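Long-range contacts in predicted metal-dependent hydrolase of the TIM-barrel fold (Lactobacillus casei, PDB 2QPX), which probably acts as a metal-dependent hydrolase of the amidohydrolase type, holding zinc ions at the mouth of a TIM barrel: residues 20-28 with 106-114; 95-104 with 120-129. All coordinates share one frame; numbering follows the deposited sequence.

Interaction 1: 20-28 with 106-114. With ZN (zinc ion), chain B; EDO (1,2-ethanediol), chain L.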
# COMPACT_ATOMS: atom_id res chain seq x y z
N HIS A 20 -13.98 23.88 2.58
CA HIS A 20 -13.68 24.75 3.70
C HIS A 20 -13.73 26.25 3.30
O HIS A 20 -13.71 26.63 2.11
CB HIS A 20 -12.31 24.39 4.25
CG HIS A 20 -12.27 23.04 4.90
ND1 HIS A 20 -12.92 22.76 6.08
CD2 HIS A 20 -11.66 21.88 4.53
CE1 HIS A 20 -12.75 21.47 6.39
NE2 HIS A 20 -11.97 20.92 5.47
N PHE A 21 -13.84 27.10 4.31
CA PHE A 21 -13.93 28.53 4.09
C PHE A 21 -12.76 29.08 3.29
O PHE A 21 -11.59 28.67 3.44
CB PHE A 21 -13.88 29.29 5.40
CG PHE A 21 -15.05 29.06 6.32
CD1 PHE A 21 -16.32 29.39 5.97
CD2 PHE A 21 -14.83 28.52 7.58
CE1 PHE A 21 -17.38 29.24 6.87
CE2 PHE A 21 -15.88 28.35 8.46
CZ PHE A 21 -17.15 28.72 8.10
N LEU A 22 -13.09 30.08 2.47
CA LEU A 22 -12.11 30.95 1.86
C LEU A 22 -11.68 32.06 2.81
O LEU A 22 -12.37 32.34 3.80
CB LEU A 22 -12.67 31.56 0.55
CG LEU A 22 -13.04 30.57 -0.56
CD1 LEU A 22 -13.95 31.27 -1.60
CD2 LEU A 22 -11.78 30.05 -1.23
N ILE A 23 -10.56 32.71 2.48
CA ILE A 23 -10.10 33.88 3.21
C ILE A 23 -10.30 35.16 2.41
O ILE A 23 -10.57 35.15 1.22
CB ILE A 23 -8.61 33.74 3.64
CG1 ILE A 23 -7.64 33.91 2.47
CG2 ILE A 23 -8.40 32.42 4.47
CD1 ILE A 23 -6.18 34.05 2.88
N ASP A 24 -10.23 36.27 3.14
CA ASP A 24 -10.27 37.63 2.61
C ASP A 24 -9.23 37.83 1.51
O ASP A 24 -8.04 37.67 1.76
CB ASP A 24 -10.04 38.59 3.80
CG ASP A 24 -10.17 40.07 3.46
OD1 ASP A 24 -10.29 40.45 2.30
OD2 ASP A 24 -10.16 40.85 4.42
N GLY A 25 -9.70 38.17 0.30
CA GLY A 25 -8.85 38.36 -0.87
C GLY A 25 -7.87 39.52 -0.74
O GLY A 25 -6.88 39.59 -1.45
N LYS A 26 -8.12 40.42 0.21
CA LYS A 26 -7.25 41.58 0.47
C LYS A 26 -6.00 41.26 1.30
O LYS A 26 -5.13 42.12 1.46
CB LYS A 26 -8.06 42.69 1.15
CG LYS A 26 -9.25 43.13 0.36
CD LYS A 26 -9.97 44.34 1.02
CE LYS A 26 -10.70 43.91 2.31
NZ LYS A 26 -11.72 42.84 2.04
N VAL A 27 -5.90 40.04 1.86
CA VAL A 27 -4.73 39.68 2.64
C VAL A 27 -3.45 39.87 1.84
O VAL A 27 -3.36 39.43 0.71
CB VAL A 27 -4.87 38.17 3.13
CG1 VAL A 27 -3.53 37.53 3.43
CG2 VAL A 27 -5.86 38.12 4.30
N PRO A 28 -2.46 40.57 2.40
CA PRO A 28 -1.34 41.00 1.56
C PRO A 28 -0.34 39.95 1.05
O PRO A 28 0.15 40.08 -0.09
CB PRO A 28 -0.62 42.03 2.46
CG PRO A 28 -0.94 41.60 3.85
CD PRO A 28 -2.38 41.15 3.75
N PRO A 106 -9.75 29.16 8.79
CA PRO A 106 -8.42 29.66 8.41
C PRO A 106 -8.27 31.09 8.91
O PRO A 106 -9.26 31.76 9.15
CB PRO A 106 -8.46 29.63 6.88
CG PRO A 106 -9.92 29.79 6.54
CD PRO A 106 -10.69 29.12 7.66
N ASP A 107 -7.04 31.56 9.03
CA ASP A 107 -6.81 32.95 9.44
C ASP A 107 -7.35 33.91 8.40
O ASP A 107 -7.23 33.64 7.21
CB ASP A 107 -5.31 33.21 9.62
CG ASP A 107 -4.70 32.50 10.81
OD1 ASP A 107 -5.42 32.05 11.71
OD2 ASP A 107 -3.47 32.40 10.81
N ASP A 108 -7.93 35.02 8.85
CA ASP A 108 -8.59 36.02 8.01
C ASP A 108 -9.75 35.43 7.20
O ASP A 108 -9.84 35.65 5.99
CB ASP A 108 -7.55 36.68 7.10
CG ASP A 108 -6.33 37.08 7.85
OD1 ASP A 108 -6.41 38.07 8.62
OD2 ASP A 108 -5.29 36.40 7.72
N PRO A 109 -10.65 34.68 7.87
CA PRO A 109 -11.67 33.95 7.15
C PRO A 109 -12.81 34.82 6.62
O PRO A 109 -13.09 35.91 7.19
CB PRO A 109 -12.29 33.05 8.22
CG PRO A 109 -12.16 33.85 9.44
CD PRO A 109 -10.81 34.51 9.34
N ILE A 110 -13.46 34.32 5.59
CA ILE A 110 -14.82 34.70 5.24
C ILE A 110 -15.76 33.64 5.85
O ILE A 110 -15.81 32.51 5.36
CB ILE A 110 -15.03 34.85 3.71
CG1 ILE A 110 -14.08 35.93 3.14
CG2 ILE A 110 -16.48 35.16 3.38
CD1 ILE A 110 -14.00 35.91 1.65
N LEU A 111 -16.39 33.97 6.98
CA LEU A 111 -17.22 33.01 7.73
C LEU A 111 -18.67 32.98 7.27
O LEU A 111 -19.39 31.98 7.44
CB LEU A 111 -17.17 33.33 9.23
CG LEU A 111 -15.80 33.21 9.87
CD1 LEU A 111 -15.85 33.71 11.31
CD2 LEU A 111 -15.32 31.73 9.78
N ASP A 112 -19.15 34.06 6.68
CA ASP A 112 -20.54 34.14 6.34
C ASP A 112 -20.81 33.34 5.06
O ASP A 112 -20.15 33.55 4.03
CB ASP A 112 -20.93 35.61 6.22
CG ASP A 112 -22.41 35.81 5.96
OD1 ASP A 112 -22.91 35.53 4.87
OD2 ASP A 112 -23.10 36.25 6.90
N LEU A 113 -21.74 32.41 5.13
CA LEU A 113 -22.02 31.54 3.99
C LEU A 113 -22.71 32.26 2.85
O LEU A 113 -22.49 31.91 1.69
CB LEU A 113 -22.84 30.34 4.42
CG LEU A 113 -22.17 29.48 5.49
CD1 LEU A 113 -23.12 28.34 5.77
CD2 LEU A 113 -20.80 29.01 5.01
N ASP A 114 -23.56 33.25 3.16
CA ASP A 114 -24.18 34.05 2.13
C ASP A 114 -23.12 34.88 1.40
O ASP A 114 -23.17 35.00 0.18
CB ASP A 114 -25.26 34.97 2.74
CG ASP A 114 -26.44 34.21 3.25
OD1 ASP A 114 -27.02 33.39 2.51
OD2 ASP A 114 -26.78 34.43 4.41
ZN ZN B . -11.59 18.87 5.40
C1 EDO L . -6.47 41.69 5.97
O1 EDO L . -5.04 41.53 5.89
C2 EDO L . -6.96 42.48 4.77
O2 EDO L . -8.38 42.74 4.88
O HOH W 1 -15.66 31.28 2.92
O HOH W 2 -9.68 18.20 5.83
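The Phe21 ring packs on the side chains of Pro106, Leu111 and Leu113 and on the backbone O of Ile110 and Leu111. Its CG stands anti to the carbonyl carbon (chi1 -66°), which brings the ring beside the backbone of Ile110 and Leu111. Leu111 CD2 sits over one face, 3.9 Å from the centroid of the Phe21 ring and 20° off its normal, a CH-pi contact. Leu113 CD2 and Pro106 CD come to the edge of the same ring, the proline crossing at about a right angle. With an alanine here, Leu111 CD2 would probably lose the ring face it rests on, and a gap would open beside Leu113 and Pro106. Two residues on, Ile23 turns its CG2 branch to Pro106, with CG2 3.7 Å from Pro106 CG. Ile110 lays its CD1 against the backbone oxygen of Ile23. Val27 CG2 meets Asp108 CB at 3.6 Å; the carboxylate of Asp108 pairs with Arg33.

Two backbone bonds fix the register about a single bridge between Ile23 and Pro109. Ile110 N gives to Leu22 O at 2.9 Å, and Asp24 N gives to Asp108 O. One water joins Leu22 N to Ile110 O. Asp24 OD1 closes an Asx turn by accepting from Lys26 N, and takes Lys26 NZ from the opposite face of its carboxylate, 2.8 Å away.

At the start of 20-28, His20 NE2 binds a zinc ion, with His18 and Asp318 among the other ligands. The contacts of 20-28 with 106-114 join the loop after strand 14-19 to the connection between strand 95-101 and helix 113-120. Leu22 and Ile110 pack on that helix, while Ile23 and Val27 touch Arg33 of helix 30-37.

Interaction 2: 95-104 with 120-129. With EDO (1,2-ethanediol), chain D.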
# COMPACT_ATOMS: atom_id res chain seq x y z
N PHE A 95 -18.23 24.08 -10.95
CA PHE A 95 -18.74 23.88 -9.60
C PHE A 95 -20.17 24.41 -9.51
O PHE A 95 -20.46 25.51 -9.98
CB PHE A 95 -17.89 24.62 -8.57
CG PHE A 95 -16.56 23.98 -8.23
CD1 PHE A 95 -15.44 24.16 -9.03
CD2 PHE A 95 -16.40 23.23 -7.06
CE1 PHE A 95 -14.20 23.67 -8.68
CE2 PHE A 95 -15.15 22.74 -6.72
CZ PHE A 95 -14.07 22.93 -7.52
N LYS A 96 -21.05 23.64 -8.90
CA LYS A 96 -22.44 24.07 -8.70
C LYS A 96 -22.89 24.20 -7.26
O LYS A 96 -23.90 24.82 -6.99
CB LYS A 96 -23.41 23.17 -9.47
CG LYS A 96 -23.23 23.23 -10.99
CD LYS A 96 -23.47 24.61 -11.58
CE LYS A 96 -23.25 24.56 -13.10
NZ LYS A 96 -23.55 25.87 -13.69
N GLU A 97 -22.14 23.64 -6.30
CA GLU A 97 -22.48 23.80 -4.88
C GLU A 97 -21.25 23.44 -4.05
O GLU A 97 -20.51 22.56 -4.44
CB GLU A 97 -23.67 22.92 -4.48
CG GLU A 97 -24.23 23.26 -3.10
CD GLU A 97 -25.38 22.41 -2.68
OE1 GLU A 97 -25.46 21.25 -3.12
OE2 GLU A 97 -26.21 22.94 -1.89
N LEU A 98 -21.09 24.13 -2.92
CA LEU A 98 -20.09 23.81 -1.91
C LEU A 98 -20.76 23.45 -0.61
O LEU A 98 -21.62 24.18 -0.14
CB LEU A 98 -19.19 25.01 -1.66
CG LEU A 98 -18.50 25.66 -2.89
CD1 LEU A 98 -17.59 26.81 -2.39
CD2 LEU A 98 -17.82 24.67 -3.84
N LEU A 99 -20.33 22.33 -0.01
CA LEU A 99 -20.73 22.00 1.36
C LEU A 99 -19.49 22.18 2.25
O LEU A 99 -18.54 21.41 2.16
CB LEU A 99 -21.29 20.57 1.45
CG LEU A 99 -22.29 20.13 0.37
CD1 LEU A 99 -22.85 18.73 0.66
CD2 LEU A 99 -23.41 21.16 0.24
N ILE A 100 -19.52 23.21 3.08
CA ILE A 100 -18.39 23.64 3.88
C ILE A 100 -18.50 23.11 5.32
O ILE A 100 -19.50 23.33 6.02
CB ILE A 100 -18.25 25.16 3.92
CG1 ILE A 100 -17.78 25.67 2.53
CG2 ILE A 100 -17.31 25.61 5.05
CD1 ILE A 100 -17.60 27.17 2.38
N ASP A 101 -17.46 22.39 5.73
CA ASP A 101 -17.26 21.98 7.12
C ASP A 101 -16.85 23.25 7.89
O ASP A 101 -15.73 23.75 7.75
CB ASP A 101 -16.19 20.89 7.18
CG ASP A 101 -15.68 20.61 8.58
OD1 ASP A 101 -16.10 21.19 9.59
OD2 ASP A 101 -14.78 19.76 8.60
N THR A 102 -17.76 23.78 8.68
CA THR A 102 -17.55 25.09 9.27
C THR A 102 -16.69 25.01 10.57
O THR A 102 -16.48 26.02 11.22
CB THR A 102 -18.89 25.78 9.57
OG1 THR A 102 -19.66 24.94 10.44
CG2 THR A 102 -19.68 26.07 8.31
N GLY A 103 -16.20 23.82 10.92
CA GLY A 103 -15.38 23.65 12.11
C GLY A 103 -13.90 23.99 11.94
O GLY A 103 -13.19 24.10 12.92
N PHE A 104 -13.42 24.15 10.70
CA PHE A 104 -12.07 24.65 10.42
C PHE A 104 -12.13 26.12 10.03
O PHE A 104 -12.87 26.49 9.12
CB PHE A 104 -11.42 23.88 9.28
CG PHE A 104 -10.13 24.51 8.77
CD1 PHE A 104 -9.03 24.60 9.58
CD2 PHE A 104 -10.08 25.11 7.50
CE1 PHE A 104 -7.88 25.22 9.14
CE2 PHE A 104 -8.93 25.70 7.05
CZ PHE A 104 -7.85 25.79 7.88
N VAL A 120 -18.44 33.29 -4.80
CA VAL A 120 -18.12 32.18 -5.69
C VAL A 120 -19.19 31.98 -6.78
O VAL A 120 -18.93 31.31 -7.77
CB VAL A 120 -17.82 30.88 -4.88
CG1 VAL A 120 -16.64 31.12 -3.91
CG2 VAL A 120 -19.05 30.34 -4.14
N GLY A 121 -20.39 32.50 -6.54
CA GLY A 121 -21.48 32.47 -7.51
C GLY A 121 -22.38 31.25 -7.52
O GLY A 121 -23.15 31.04 -8.49
N ILE A 122 -22.31 30.45 -6.45
CA ILE A 122 -23.05 29.21 -6.35
C ILE A 122 -23.48 29.03 -4.90
O ILE A 122 -22.90 29.63 -4.01
CB ILE A 122 -22.21 27.98 -6.85
CG1 ILE A 122 -20.86 27.89 -6.13
CG2 ILE A 122 -22.01 28.04 -8.41
CD1 ILE A 122 -20.05 26.62 -6.44
N PRO A 123 -24.49 28.18 -4.67
CA PRO A 123 -24.91 27.95 -3.29
C PRO A 123 -23.86 27.28 -2.41
O PRO A 123 -23.06 26.46 -2.88
CB PRO A 123 -26.14 27.06 -3.44
CG PRO A 123 -26.06 26.50 -4.81
CD PRO A 123 -25.36 27.52 -5.64
N VAL A 124 -23.90 27.62 -1.12
CA VAL A 124 -22.94 27.15 -0.12
C VAL A 124 -23.74 26.77 1.13
O VAL A 124 -24.54 27.58 1.61
CB VAL A 124 -21.90 28.26 0.24
CG1 VAL A 124 -20.93 27.80 1.34
CG2 VAL A 124 -21.16 28.73 -1.03
N LYS A 125 -23.57 25.54 1.59
CA LYS A 125 -24.26 25.05 2.79
C LYS A 125 -23.23 24.54 3.80
O LYS A 125 -22.06 24.30 3.47
CB LYS A 125 -25.24 23.95 2.44
CG LYS A 125 -26.16 24.33 1.26
CD LYS A 125 -27.57 24.28 1.55
CE LYS A 125 -28.40 24.70 0.32
NZ LYS A 125 -29.63 23.80 0.14
N ALA A 126 -23.69 24.37 5.04
CA ALA A 126 -22.83 24.01 6.18
C ALA A 126 -22.94 22.53 6.55
O ALA A 126 -24.03 21.94 6.60
CB ALA A 126 -23.23 24.85 7.42
N ILE A 127 -21.79 21.99 6.91
CA ILE A 127 -21.58 20.66 7.54
C ILE A 127 -21.21 20.89 9.00
O ILE A 127 -20.38 21.74 9.32
CB ILE A 127 -20.47 19.83 6.83
CG1 ILE A 127 -20.85 19.54 5.35
CG2 ILE A 127 -20.11 18.53 7.60
CD1 ILE A 127 -21.98 18.53 5.12
N TYR A 128 -21.86 20.13 9.89
CA TYR A 128 -21.74 20.29 11.35
C TYR A 128 -20.59 19.47 11.86
O TYR A 128 -20.65 18.23 11.88
CB TYR A 128 -23.02 19.79 11.98
CG TYR A 128 -23.19 19.94 13.48
CD1 TYR A 128 -22.58 19.11 14.39
CD2 TYR A 128 -24.03 20.92 13.99
CE1 TYR A 128 -22.78 19.26 15.76
CE2 TYR A 128 -24.27 21.05 15.34
CZ TYR A 128 -23.63 20.22 16.24
OH TYR A 128 -23.81 20.32 17.60
N ARG A 129 -19.54 20.13 12.31
CA ARG A 129 -18.40 19.40 12.87
C ARG A 129 -18.70 19.04 14.34
O ARG A 129 -18.90 19.91 15.22
CB ARG A 129 -17.10 20.22 12.78
CG ARG A 129 -15.89 19.38 13.20
CD ARG A 129 -14.63 20.11 13.15
NE ARG A 129 -14.16 20.26 11.78
CZ ARG A 129 -12.90 20.48 11.46
NH1 ARG A 129 -11.99 20.64 12.40
NH2 ARG A 129 -12.56 20.54 10.20
C1 EDO D . -25.54 30.47 1.59
O1 EDO D . -26.24 29.44 2.32
C2 EDO D . -26.28 30.72 0.28
O2 EDO D . -26.22 29.60 -0.60
O HOH W 3 -19.38 23.01 12.44
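Arg129 runs out with CG anti to the backbone N (chi1 -173°) and bends at chi3 (-75°), which turns its guanidinium side-on to Asp101. Asp101 CG is likewise anti to its N, which puts both carboxylate oxygens within reach of NE and NH2. Two nitrogens grip two oxygens. NE gives to the syn lone pair of Asp101 OD1, and Arg129 NH2 reaches Asp101 OD2 at 2.8 Å. The second bond lies in the guanidinium plane but comes from above the carboxylate, as the two planes are 54° apart. Asp101 OD1 also accepts from Gly103 N at 2.9 Å, forming an Asx turn. The peptide between Gly103 and Phe104 lies over one face of the guanidinium. These bonds probably limit how far the carboxylate can rotate. Its OD2 also bonds to NZ of the carboxylated lysine at position 167, a zinc ligand.

The strands that carry this pair run parallel. Leu98 N bonds to Pro123 O, Lys125 N to Leu98 O, Ile100 N to Lys125 O and Ile127 N to Ile100 O, the last at 2.8 Å. On the face of Leu98 and Ile100, Ile100 CD1 touches Val124 CG1 at 3.5 Å. Near the N-terminal ends of the strands, Ile122 CD1 touches both Phe95 CB, at 3.6 Å, and Leu98 CD2. The other face carries Leu99 and Ile127, with Leu99 CB 4.1 Å from Ile127 CG1. Lys125 passes close to Glu97, but its NZ forms a salt bridge with Glu373.

Strand 95-101, helix 113-120 and strand 124-127 make a beta-alpha-beta unit. Val124 and Ala126 pack on the helix. Parallel units of this kind build the TIM barrel, whose active-site residues lie at the C-terminal ends of the strands. Asp101 ends its strand there, a second-shell residue beside the zinc site.

From the N terminus, strand 14-19 leads into 20-28, the first half of interaction 1. The chain then passes through several helices to strand 95-101, where interaction 2 begins. Segment 106-114 comes next and closes the long loop of interaction 1. Helix 113-120 follows, and 120-129 closes the short loop of interaction 2. The segments alternate, so the two contacts cross along the chain. Their centres are about 13 Å apart and they touch: Phe21 CZ is 3.7 Å from Thr102 CG2, and Leu22 CD1 is 3.5 Å from Val120 CG1. Interaction 2 pairs two barrel strands. Interaction 1 joins the loops that extend beyond the strand ends; its His20, at the start of 20-28, reaches the zinc.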